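Local coordinates for protein rubber oxygenase (PDB 5O1L) that cleaves the double bonds of poly(cis-1,4-isoprene) rubber oxidatively with molecular oxygen, using a non-covalently bound b-type heme, to give oligo-isoprenoids with keto and aldehyde ends, at residues A64-I67 and D68-E71; G95-R98 and E99-E102; D226-V229 and T230-L234; A284-Q288 and V289-I293. All blocks are in the same frame, centred on the assembly; numbering follows the deposited sequence.

Interaction 1 of 4, residues A64-I67 and D68-E71; sequences AAVI and DRGE
R69 sets CG anti to its own carbonyl carbon (chi1 -66°) and bends at chi3 (-49°). These two turns carry its guanidinium back over A65 and V66. NH2 of R69 packs on CB of A65 at 3.4 Å, and NH1 of R69 lies 3.8 Å from CG2 of V66. One face of the guanidinium has O of A65 over its rim. The edge is given to E71. There NE of R69 bonds OE2 of E71 at 2.9 Å, and NH1 of R69 bonds OE1 of E71 at 2.7 Å. This side-on salt bridge uses two nitrogens and fixes the rotation of the guanidinium. OE1 is met on its syn side, OE2 from above the carboxylate plane. The backbone beneath is a Schellman motif that closes helix 59-68. G70 has a positive phi (71°). N of G70 bonds O of I67 at 3.0 Å, while N of E71 reaches back five residues to O of V66 at 3.1 Å. That return brings CB of E71 to 4.0 Å from CG1 of V66. NH2 of R69 also forms a salt bridge with D96 of helix 95-104. On another side, I67 packs on A200 and H203 of helix 187-204.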
loop_
_atom_site.group_PDB
_atom_site.type_symbol
_atom_site.label_atom_id
_atom_site.label_comp_id
_atom_site.label_asym_id
_atom_site.label_seq_id
_atom_site.Cartn_x
_atom_site.Cartn_y
_atom_site.Cartn_z
ATOM N N ALA A 64 -19.391 -11.244 -7.338
ATOM C CA ALA A 64 -20.334 -10.878 -8.364
ATOM C C ALA A 64 -21.702 -11.449 -7.944
ATOM O O ALA A 64 -22.689 -10.714 -8.043
ATOM C CB ALA A 64 -19.900 -11.452 -9.702
ATOM N N ALA A 65 -21.738 -12.674 -7.453
ATOM C CA ALA A 65 -23.007 -13.339 -7.041
ATOM C C ALA A 65 -23.601 -12.664 -5.826
ATOM O O ALA A 65 -24.813 -12.340 -5.814
ATOM C CB ALA A 65 -22.803 -14.792 -6.783
ATOM N N VAL A 66 -22.772 -12.339 -4.833
ATOM C CA VAL A 66 -23.221 -11.619 -3.656
ATOM C C VAL A 66 -23.850 -10.270 -4.019
ATOM O O VAL A 66 -24.966 -9.942 -3.558
ATOM C CB VAL A 66 -22.076 -11.490 -2.623
ATOM C CG1 VAL A 66 -22.447 -10.540 -1.492
ATOM C CG2 VAL A 66 -21.705 -12.895 -2.119
ATOM N N ILE A 67 -23.239 -9.514 -4.900
ATOM C CA ILE A 67 -23.742 -8.240 -5.293
ATOM C C ILE A 67 -25.095 -8.424 -6.071
ATOM O O ILE A 67 -26.082 -7.785 -5.736
ATOM C CB ILE A 67 -22.736 -7.470 -6.142
ATOM C CG1 ILE A 67 -21.579 -7.030 -5.237
ATOM C CG2 ILE A 67 -23.365 -6.255 -6.763
ATOM C CD1 ILE A 67 -20.308 -6.654 -6.003
ATOM N N ASP A 68 -25.069 -9.317 -7.044
ATOM C CA ASP A 68 -26.252 -9.561 -7.904
ATOM C C ASP A 68 -27.441 -10.139 -7.120
ATOM O O ASP A 68 -28.571 -9.966 -7.548
ATOM C CB ASP A 68 -25.865 -10.464 -9.085
ATOM C CG ASP A 68 -24.979 -9.747 -10.105
ATOM O OD1 ASP A 68 -24.887 -8.498 -10.061
ATOM O OD2 ASP A 68 -24.348 -10.422 -10.957
ATOM N N ARG A 69 -27.206 -10.858 -6.021
ATOM C CA ARG A 69 -28.293 -11.367 -5.165
ATOM C C ARG A 69 -28.778 -10.374 -4.157
ATOM O O ARG A 69 -29.725 -10.701 -3.419
ATOM C CB ARG A 69 -27.902 -12.665 -4.461
ATOM C CG ARG A 69 -27.698 -13.845 -5.402
ATOM C CD ARG A 69 -27.545 -15.207 -4.717
ATOM N NE ARG A 69 -26.558 -15.137 -3.621
ATOM C CZ ARG A 69 -25.321 -15.668 -3.584
ATOM N NH1 ARG A 69 -24.553 -15.426 -2.521
ATOM N NH2 ARG A 69 -24.803 -16.454 -4.534
ATOM N N GLY A 70 -28.258 -9.146 -4.130
ATOM C CA GLY A 70 -28.678 -8.121 -3.211
ATOM C C GLY A 70 -28.259 -8.347 -1.772
ATOM O O GLY A 70 -28.840 -7.804 -0.839
ATOM N N GLU A 71 -27.171 -9.096 -1.578
ATOM C CA GLU A 71 -26.740 -9.502 -0.252
ATOM C C GLU A 71 -25.700 -8.563 0.371
ATOM O O GLU A 71 -25.357 -8.786 1.547
ATOM C CB GLU A 71 -26.220 -10.901 -0.286
ATOM C CG GLU A 71 -27.333 -11.878 -0.552
ATOM C CD GLU A 71 -26.875 -13.238 -0.914
ATOM O OE1 GLU A 71 -25.655 -13.491 -0.957
ATOM O OE2 GLU A 71 -27.752 -14.089 -1.187
#

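Interaction 2 of 4, residues G95-R98 and E99-E102; sequences GDLR and EFME
The opening turns of helix 95-104 are amphipathic, and L97 meets F100 and M101, three and four residues on, along the buried side. M101 carries the closer side-chain contact. Its CG stands anti to its carbonyl carbon (chi1 -68°), which turns the chain back along the helix. CG of M101 then lies 3.3 Å from O of L97, and SD of M101 packs 4.0 Å from CG of L97. The F100 ring is a looser neighbour. CD2 of F100 is 4.3 Å from CD1 of L97, and the methyl approaches the ring obliquely. All three apolar side chains also touch M196 of helix 187-204, and L97 further meets V62 of helix 59-68 and V75 of helix 72-79, so this side is packed into the fold. The backbone bonds are regular. N of M101 bonds O of L97 at 2.9 Å, with the donor nearly in line with the carbonyl. The other side is polar. D96 sends OD2 to R69 of the loop after helix 59-68 in a salt bridge. OD1 of D96 also takes a weak bond from N of L97, at 2.9 Å. E102 pairs with R105 further along the chain. O of D96 serves two donors: it accepts from N of F100 and from a water at 2.8 Å. The same water donates to OE1 of E99 at 3.0 Å.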
loop_
_atom_site.group_PDB
_atom_site.type_symbol
_atom_site.label_atom_id
_atom_site.label_comp_id
_atom_site.label_asym_id
_atom_site.label_seq_id
_atom_site.Cartn_x
_atom_site.Cartn_y
_atom_site.Cartn_z
ATOM N N GLY A 95 -23.580 -19.103 1.785
ATOM C CA GLY A 95 -22.669 -20.251 1.799
ATOM C C GLY A 95 -21.450 -20.134 0.921
ATOM O O GLY A 95 -20.394 -20.574 1.336
ATOM N N ASP A 96 -21.621 -19.611 -0.279
ATOM C CA ASP A 96 -20.495 -19.456 -1.214
ATOM C C ASP A 96 -19.471 -18.468 -0.653
ATOM O O ASP A 96 -18.257 -18.730 -0.738
ATOM C CB ASP A 96 -20.924 -19.064 -2.644
ATOM C CG ASP A 96 -21.904 -17.851 -2.734
ATOM O OD1 ASP A 96 -22.342 -17.182 -1.712
ATOM O OD2 ASP A 96 -22.244 -17.527 -3.927
ATOM N N LEU A 97 -19.942 -17.390 -0.047
ATOM C CA LEU A 97 -19.025 -16.432 0.566
ATOM C C LEU A 97 -18.396 -17.028 1.789
ATOM O O LEU A 97 -17.176 -16.864 2.049
ATOM C CB LEU A 97 -19.786 -15.154 0.887
ATOM C CG LEU A 97 -18.928 -14.043 1.486
ATOM C CD1 LEU A 97 -17.885 -13.584 0.487
ATOM C CD2 LEU A 97 -19.770 -12.860 1.899
ATOM N N ARG A 98 -19.124 -17.726 2.637
ATOM C CA ARG A 98 -18.521 -18.376 3.788
ATOM C C ARG A 98 -17.368 -19.313 3.373
ATOM O O ARG A 98 -16.259 -19.229 3.942
ATOM C CB ARG A 98 -19.537 -19.174 4.603
ATOM C CG ARG A 98 -18.885 -19.819 5.827
ATOM C CD ARG A 98 -19.814 -20.593 6.759
ATOM N NE ARG A 98 -20.827 -21.367 6.074
ATOM C CZ ARG A 98 -20.694 -22.503 5.382
ATOM N NH1 ARG A 98 -19.513 -23.097 5.177
ATOM N NH2 ARG A 98 -21.798 -23.051 4.873
ATOM N N GLU A 99 -17.610 -20.117 2.368
ATOM C CA GLU A 99 -16.600 -21.057 1.904
ATOM C C GLU A 99 -15.368 -20.294 1.387
ATOM O O GLU A 99 -14.245 -20.667 1.732
ATOM C CB GLU A 99 -17.182 -21.940 0.797
ATOM C CG GLU A 99 -16.283 -22.918 0.104
ATOM C CD GLU A 99 -17.099 -23.824 -0.816
ATOM O OE1 GLU A 99 -17.395 -23.432 -1.970
ATOM O OE2 GLU A 99 -17.511 -24.897 -0.333
ATOM N N PHE A 100 -15.614 -19.247 0.608
ATOM C CA PHE A 100 -14.504 -18.391 0.116
ATOM C C PHE A 100 -13.722 -17.872 1.284
ATOM O O PHE A 100 -12.453 -17.919 1.265
ATOM C CB PHE A 100 -14.996 -17.267 -0.775
ATOM C CG PHE A 100 -13.942 -16.223 -1.027
ATOM C CD1 PHE A 100 -12.931 -16.523 -1.941
ATOM C CD2 PHE A 100 -13.872 -15.040 -0.264
ATOM C CE1 PHE A 100 -11.914 -15.628 -2.110
ATOM C CE2 PHE A 100 -12.791 -14.183 -0.441
ATOM C CZ PHE A 100 -11.854 -14.491 -1.385
ATOM N N MET A 101 -14.362 -17.318 2.288
ATOM C CA MET A 101 -13.661 -16.647 3.389
ATOM C C MET A 101 -12.879 -17.616 4.235
ATOM O O MET A 101 -11.769 -17.299 4.702
ATOM C CB MET A 101 -14.641 -15.828 4.281
ATOM C CG MET A 101 -15.171 -14.662 3.528
ATOM S SD MET A 101 -16.336 -13.660 4.495
ATOM C CE MET A 101 -15.103 -12.855 5.524
ATOM N N GLU A 102 -13.422 -18.811 4.418
ATOM C CA GLU A 102 -12.735 -19.824 5.223
ATOM C C GLU A 102 -11.410 -20.230 4.534
ATOM O O GLU A 102 -10.430 -20.492 5.214
ATOM C CB GLU A 102 -13.671 -21.040 5.492
ATOM C CG GLU A 102 -14.419 -20.890 6.835
ATOM C CD GLU A 102 -13.427 -20.742 8.051
ATOM O OE1 GLU A 102 -12.544 -21.642 8.169
ATOM O OE2 GLU A 102 -13.431 -19.734 8.893
HETATM O O HOH W 1 -17.211 -20.498 -2.580
#

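Interaction 3 of 4, residues D226-V229 and T230-L234; sequences DIMV and TWHSL. With HEM (protoporphyrin IX containing Fe), chain C.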
loop_
_atom_site.group_PDB
_atom_site.type_symbol
_atom_site.label_atom_id
_atom_site.label_comp_id
_atom_site.label_asym_id
_atom_site.label_seq_id
_atom_site.Cartn_x
_atom_site.Cartn_y
_atom_site.Cartn_z
ATOM N N ASP A 226 -1.369 -5.156 -11.728
ATOM C CA ASP A 226 -1.656 -3.890 -11.122
ATOM C C ASP A 226 -1.400 -3.893 -9.568
ATOM O O ASP A 226 -0.788 -2.956 -9.013
ATOM C CB ASP A 226 -3.126 -3.473 -11.354
ATOM C CG ASP A 226 -3.493 -3.228 -12.819
ATOM O OD1 ASP A 226 -2.615 -2.772 -13.561
ATOM O OD2 ASP A 226 -4.725 -3.324 -13.092
ATOM N N ILE A 227 -1.789 -4.982 -8.944
ATOM C CA ILE A 227 -1.590 -5.114 -7.499
ATOM C C ILE A 227 -0.080 -5.062 -7.214
ATOM O O ILE A 227 0.365 -4.374 -6.267
ATOM C CB ILE A 227 -2.268 -6.331 -6.901
ATOM C CG1 ILE A 227 -3.787 -6.272 -7.128
ATOM C CG2 ILE A 227 -1.909 -6.504 -5.415
ATOM C CD1 ILE A 227 -4.473 -7.534 -6.723
ATOM N N MET A 228 0.695 -5.789 -8.009
ATOM C CA MET A 228 2.156 -5.804 -7.800
ATOM C C MET A 228 2.838 -4.469 -8.067
ATOM O O MET A 228 3.765 -4.101 -7.391
ATOM C CB MET A 228 2.801 -6.966 -8.544
ATOM C CG MET A 228 2.509 -8.266 -7.884
ATOM S SD MET A 228 2.933 -8.384 -6.113
ATOM C CE MET A 228 4.569 -7.895 -6.149
ATOM N N VAL A 229 2.326 -3.710 -9.036
ATOM C CA VAL A 229 2.808 -2.346 -9.209
ATOM C C VAL A 229 2.659 -1.549 -7.953
ATOM O O VAL A 229 3.579 -0.846 -7.479
ATOM C CB VAL A 229 2.126 -1.684 -10.450
ATOM C CG1 VAL A 229 2.453 -0.206 -10.470
ATOM C CG2 VAL A 229 2.544 -2.362 -11.711
ATOM N N THR A 230 1.460 -1.538 -7.393
ATOM C CA THR A 230 1.142 -0.855 -6.163
ATOM C C THR A 230 2.049 -1.400 -5.011
ATOM O O THR A 230 2.596 -0.647 -4.175
ATOM C CB THR A 230 -0.359 -0.881 -5.898
ATOM O OG1 THR A 230 -0.924 -0.013 -6.896
ATOM C CG2 THR A 230 -0.625 -0.362 -4.524
ATOM N N TRP A 231 2.221 -2.730 -4.973
ATOM C CA TRP A 231 3.108 -3.312 -3.965
ATOM C C TRP A 231 4.546 -2.710 -4.033
ATOM O O TRP A 231 5.156 -2.401 -3.009
ATOM C CB TRP A 231 3.150 -4.827 -4.220
ATOM C CG TRP A 231 3.816 -5.672 -3.204
ATOM C CD1 TRP A 231 3.204 -6.388 -2.202
ATOM C CD2 TRP A 231 5.188 -6.049 -3.112
ATOM N NE1 TRP A 231 4.109 -7.152 -1.501
ATOM C CE2 TRP A 231 5.355 -6.936 -2.027
ATOM C CE3 TRP A 231 6.336 -5.695 -3.801
ATOM C CZ2 TRP A 231 6.563 -7.534 -1.727
ATOM C CZ3 TRP A 231 7.542 -6.270 -3.476
ATOM C CH2 TRP A 231 7.670 -7.136 -2.432
ATOM N N HIS A 232 5.059 -2.508 -5.255
ATOM C CA HIS A 232 6.384 -1.918 -5.424
ATOM C C HIS A 232 6.431 -0.472 -4.966
ATOM O O HIS A 232 7.469 -0.029 -4.487
ATOM C CB HIS A 232 6.830 -2.058 -6.845
ATOM C CG HIS A 232 7.297 -3.442 -7.134
ATOM N ND1 HIS A 232 8.324 -4.063 -6.491
ATOM C CD2 HIS A 232 6.811 -4.360 -8.019
ATOM C CE1 HIS A 232 8.459 -5.291 -6.976
ATOM N NE2 HIS A 232 7.568 -5.477 -7.922
ATOM N N SER A 233 5.307 0.228 -5.054
ATOM C CA SER A 233 5.197 1.632 -4.575
ATOM C C SER A 233 5.184 1.699 -3.064
ATOM O O SER A 233 5.430 2.786 -2.542
ATOM C CB SER A 233 3.976 2.312 -5.148
ATOM O OG SER A 233 2.799 2.015 -4.459
ATOM N N LEU A 234 5.008 0.576 -2.414
ATOM C CA LEU A 234 4.979 0.418 -0.975
ATOM C C LEU A 234 6.220 -0.255 -0.511
ATOM O O LEU A 234 7.198 0.441 -0.230
ATOM C CB LEU A 234 3.710 -0.387 -0.568
ATOM C CG LEU A 234 2.437 0.420 -0.773
ATOM C CD1 LEU A 234 1.204 -0.482 -0.855
ATOM C CD2 LEU A 234 2.278 1.400 0.379
HETATM C CHA HEM C . -9.975 -0.745 -1.772
HETATM C CHB HEM C . -5.655 -2.001 -0.253
HETATM C CHC HEM C . -4.179 -2.406 -4.790
HETATM C CHD HEM C . -8.161 -0.175 -6.189
HETATM C C1A HEM C . -8.914 -1.113 -1.023
HETATM C C2A HEM C . -8.999 -1.204 0.416
HETATM C C3A HEM C . -7.769 -1.517 0.845
HETATM C C4A HEM C . -6.942 -1.678 -0.261
HETATM C CMA HEM C . -7.397 -1.671 2.300
HETATM C CAA HEM C . -10.233 -0.963 1.319
HETATM C CBA HEM C . -10.390 0.544 1.596
HETATM C CGA HEM C . -11.265 0.741 2.780
HETATM O O1A HEM C . -12.469 0.622 2.521
HETATM O O2A HEM C . -10.742 0.981 3.937
HETATM C C1B HEM C . -4.876 -2.262 -1.376
HETATM C C2B HEM C . -3.528 -2.709 -1.282
HETATM C C3B HEM C . -3.079 -2.861 -2.517
HETATM C C4B HEM C . -4.150 -2.468 -3.421
HETATM C CMB HEM C . -2.741 -2.991 -0.019
HETATM C CAB HEM C . -1.862 -3.356 -3.110
HETATM C CBB HEM C . -0.707 -3.845 -2.423
HETATM C C1C HEM C . -5.148 -1.829 -5.597
HETATM C C2C HEM C . -4.918 -1.544 -7.002
HETATM C C3C HEM C . -6.073 -0.935 -7.370
HETATM C C4C HEM C . -6.896 -0.803 -6.181
HETATM C CMC HEM C . -3.738 -1.966 -7.828
HETATM C CAC HEM C . -6.417 -0.406 -8.699
HETATM C CBC HEM C . -5.770 -0.555 -9.922
HETATM C C1D HEM C . -8.988 -0.132 -5.097
HETATM C C2D HEM C . -10.371 0.384 -5.136
HETATM C C3D HEM C . -10.890 0.237 -3.922
HETATM C C4D HEM C . -9.851 -0.412 -3.119
HETATM C CMD HEM C . -10.947 1.020 -6.345
HETATM C CAD HEM C . -12.300 0.665 -3.447
HETATM C CBD HEM C . -12.209 2.126 -3.026
HETATM C CGD HEM C . -13.609 2.603 -2.624
HETATM O O1D HEM C . -13.759 2.974 -1.438
HETATM O O2D HEM C . -14.590 2.635 -3.415
HETATM N NA HEM C . -7.658 -1.438 -1.428
HETATM N NB HEM C . -5.166 -2.114 -2.675
HETATM N NC HEM C . -6.325 -1.357 -5.087
HETATM N ND HEM C . -8.750 -0.675 -3.878
HETATM FE FE HEM C . -6.995 -1.417 -3.284
HETATM O O HOH W 2 -1.236 -0.366 -9.822
#
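M228 starts with its CB pointing away from T230-L234, yet its tip ends on W231. The bends at chi2 (-54°) and chi3 (-53°) fold the chain round. Past CB and CG, SD of M228 lies 4.0 Å from CB of W231. SD of M228 stands over the five-membered ring of W231, 4.4 Å from its centroid and 24° off the normal, a Met-aromatic contact. CE of M228 goes further across the same face and touches CD2 of W231 at 3.6 Å. Shortening M228 to an alanine would probably uncover that face of the indole and open a gap toward W36 and P276, loop residues that M228 also touches. H232 stands next to W231, with CE3 of W231 over one face of the H232 ring, toward its rim. CD2 of H232 comes to 3.1 Å from O of M228. NE1 of W231 bonds O of W261, whose ring it meets edge-to-face, while ND1 of H232 bonds T236 and NE2 of H232 bonds Q285.

M228, W231 and H232 lie on helix 224-244, and this part of it is buried beside the heme. D226, I227 and T230 belong to the heme pocket. O of D226 is 3.3 Å from the heme methyl CMC, and CG2 of T230 is 3.5 Å from CAB of the heme. A water donates to both O of D226 and OG1 of T230. OG1 also bonds E148, and the D226 carboxylate bonds Q218 and forms a salt bridge with R147. The helix widens into a pi-type turn at 232-234, where OG of S233 donates to a lone pair of T230 O at 2.7 Å.

Interaction 4 of 4, residues A284-Q288 and V289-I293; sequences AQSKQ and VLDPI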
loop_
_atom_site.group_PDB
_atom_site.type_symbol
_atom_site.label_atom_id
_atom_site.label_comp_id
_atom_site.label_asym_id
_atom_site.label_seq_id
_atom_site.Cartn_x
_atom_site.Cartn_y
_atom_site.Cartn_z
ATOM N N ALA A 284 14.709 -5.276 -9.017
ATOM C CA ALA A 284 14.780 -5.265 -10.488
ATOM C C ALA A 284 13.419 -5.127 -11.140
ATOM O O ALA A 284 13.259 -4.379 -12.094
ATOM C CB ALA A 284 15.452 -6.532 -10.931
ATOM N N GLN A 285 12.421 -5.779 -10.570
ATOM C CA GLN A 285 11.065 -5.681 -11.073
ATOM C C GLN A 285 10.479 -4.273 -10.974
ATOM O O GLN A 285 9.864 -3.789 -11.905
ATOM C CB GLN A 285 10.171 -6.706 -10.472
ATOM C CG GLN A 285 8.758 -6.715 -10.990
ATOM C CD GLN A 285 7.999 -7.854 -10.462
ATOM O OE1 GLN A 285 7.423 -7.826 -9.379
ATOM N NE2 GLN A 285 8.101 -8.993 -11.153
ATOM N N SER A 286 10.659 -3.614 -9.836
ATOM C CA SER A 286 10.161 -2.253 -9.661
ATOM C C SER A 286 10.663 -1.320 -10.770
ATOM O O SER A 286 9.883 -0.525 -11.277
ATOM C CB SER A 286 10.582 -1.795 -8.303
ATOM O OG SER A 286 10.045 -0.448 -8.118
ATOM N N LYS A 287 11.935 -1.480 -11.143
ATOM C CA LYS A 287 12.484 -0.613 -12.192
ATOM C C LYS A 287 11.768 -0.799 -13.505
ATOM O O LYS A 287 11.652 0.165 -14.251
ATOM C CB LYS A 287 13.972 -0.886 -12.360
ATOM C CG LYS A 287 14.774 -0.331 -11.248
ATOM C CD LYS A 287 16.276 -0.693 -11.396
ATOM C CE LYS A 287 17.106 -0.101 -10.253
ATOM N NZ LYS A 287 16.917 -0.793 -8.926
ATOM N N GLN A 288 11.279 -2.002 -13.786
ATOM C CA GLN A 288 10.629 -2.294 -15.040
ATOM C C GLN A 288 9.140 -2.055 -15.018
ATOM O O GLN A 288 8.532 -1.731 -16.031
ATOM C CB GLN A 288 10.848 -3.737 -15.398
ATOM C CG GLN A 288 10.860 -3.993 -16.881
ATOM C CD GLN A 288 11.195 -5.442 -17.109
ATOM O OE1 GLN A 288 12.345 -5.881 -17.009
ATOM N NE2 GLN A 288 10.202 -6.179 -17.381
ATOM N N VAL A 289 8.479 -2.289 -13.885
ATOM C CA VAL A 289 7.024 -2.244 -13.851
ATOM C C VAL A 289 6.405 -1.063 -13.161
ATOM O O VAL A 289 5.240 -0.810 -13.418
ATOM C CB VAL A 289 6.396 -3.509 -13.280
ATOM C CG1 VAL A 289 6.944 -4.761 -13.955
ATOM C CG2 VAL A 289 6.567 -3.591 -11.790
ATOM N N LEU A 290 7.171 -0.377 -12.277
ATOM C CA LEU A 290 6.632 0.790 -11.652
ATOM C C LEU A 290 7.185 2.045 -12.328
ATOM O O LEU A 290 6.410 2.891 -12.772
ATOM C CB LEU A 290 6.935 0.766 -10.148
ATOM C CG LEU A 290 6.591 1.996 -9.350
ATOM C CD1 LEU A 290 5.107 2.238 -9.380
ATOM C CD2 LEU A 290 7.117 1.937 -7.955
ATOM N N ASP A 291 8.481 2.186 -12.362
ATOM C CA ASP A 291 9.091 3.464 -12.827
ATOM C C ASP A 291 8.536 3.939 -14.188
ATOM O O ASP A 291 8.120 5.095 -14.295
ATOM C CB ASP A 291 10.618 3.402 -12.817
ATOM C CG ASP A 291 11.190 3.162 -11.432
ATOM O OD1 ASP A 291 10.428 3.101 -10.442
ATOM O OD2 ASP A 291 12.426 2.949 -11.276
ATOM N N PRO A 292 8.445 3.056 -15.188
ATOM C CA PRO A 292 7.971 3.489 -16.513
ATOM C C PRO A 292 6.487 3.819 -16.658
ATOM O O PRO A 292 6.083 4.394 -17.679
ATOM C CB PRO A 292 8.282 2.283 -17.411
ATOM C CG PRO A 292 9.232 1.458 -16.645
ATOM C CD PRO A 292 8.807 1.613 -15.225
ATOM N N ILE A 293 5.645 3.478 -15.697
ATOM C CA ILE A 293 4.236 3.758 -15.803
ATOM C C ILE A 293 3.808 4.996 -15.081
ATOM O O ILE A 293 2.636 5.404 -15.253
ATOM C CB ILE A 293 3.306 2.556 -15.504
ATOM C CG1 ILE A 293 3.392 2.025 -14.059
ATOM C CG2 ILE A 293 3.632 1.423 -16.479
ATOM C CD1 ILE A 293 2.821 2.905 -13.016
HETATM O O HOH W 3 11.858 1.287 -8.962
#
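The D291 carboxylate lies alongside K287 at the end of helix 279-289, with OD2 of D291 3.7 Å from CA of K287. The charged end of K287 is not in contact with it. OD1 of D291 accepts from a water at 2.7 Å. OG of S286 holds the same water at 2.6 Å, so the water bridges the last helical turn and the loop. The Q285 amide turns outward from the contact: OE1 bonds H232 of helix 224-244, and NE2 bonds T35.

The apolar part is V289 on Q285. V289 has CG1 anti to its carbonyl carbon (chi1 -51°), which leaves CG2 between the backbone N and the carbonyl carbon, a cramped place. There CG2 of V289 packs 3.9 Å from CG of Q285. CG1 of V289 touches the same carbon. Cutting V289 back to an alanine would probably bare that methylene, so that the Q285 chain, and with it the amide on H232, could shift.

Two carbonyls each take two backbone donors as the helix ends. O of Q285 accepts from Q288 and V289. O of S286 accepts from N of L290 at 2.9 Å and from N of D291 at 3.2 Å. A 3-10 turn follows, with N of I293 on O of L290. Within it the puckered P292 ring has CD 3.3 Å from O of K287 and CG 3.3 Å from O of Q288. P292 has no N-H, so these two carbonyls meet its ring C-H groups instead of a backbone donor from that residue.

The four contacts form two pairs. Interactions 1 and 2 lie together toward the outside, joined by the R69-D96 salt bridge, which ties the end of one helix to the start of another. Interaction 1 is a charged surface turn, and interaction 2 is partly buried, with one apolar side and one polar side. Interaction 3 is the core contact. Its chemistry joins a Met-aromatic contact and heme packing with buried polar groups that are bonded. Interaction 4 lies beside it, their centres 10 Å apart, joined by the H232-Q285 bond and by V229 packing on V289 and L290. Interactions 1 and 4 both end helices, one at a glycine, in a Schellman motif, the other a few residues ahead of a proline.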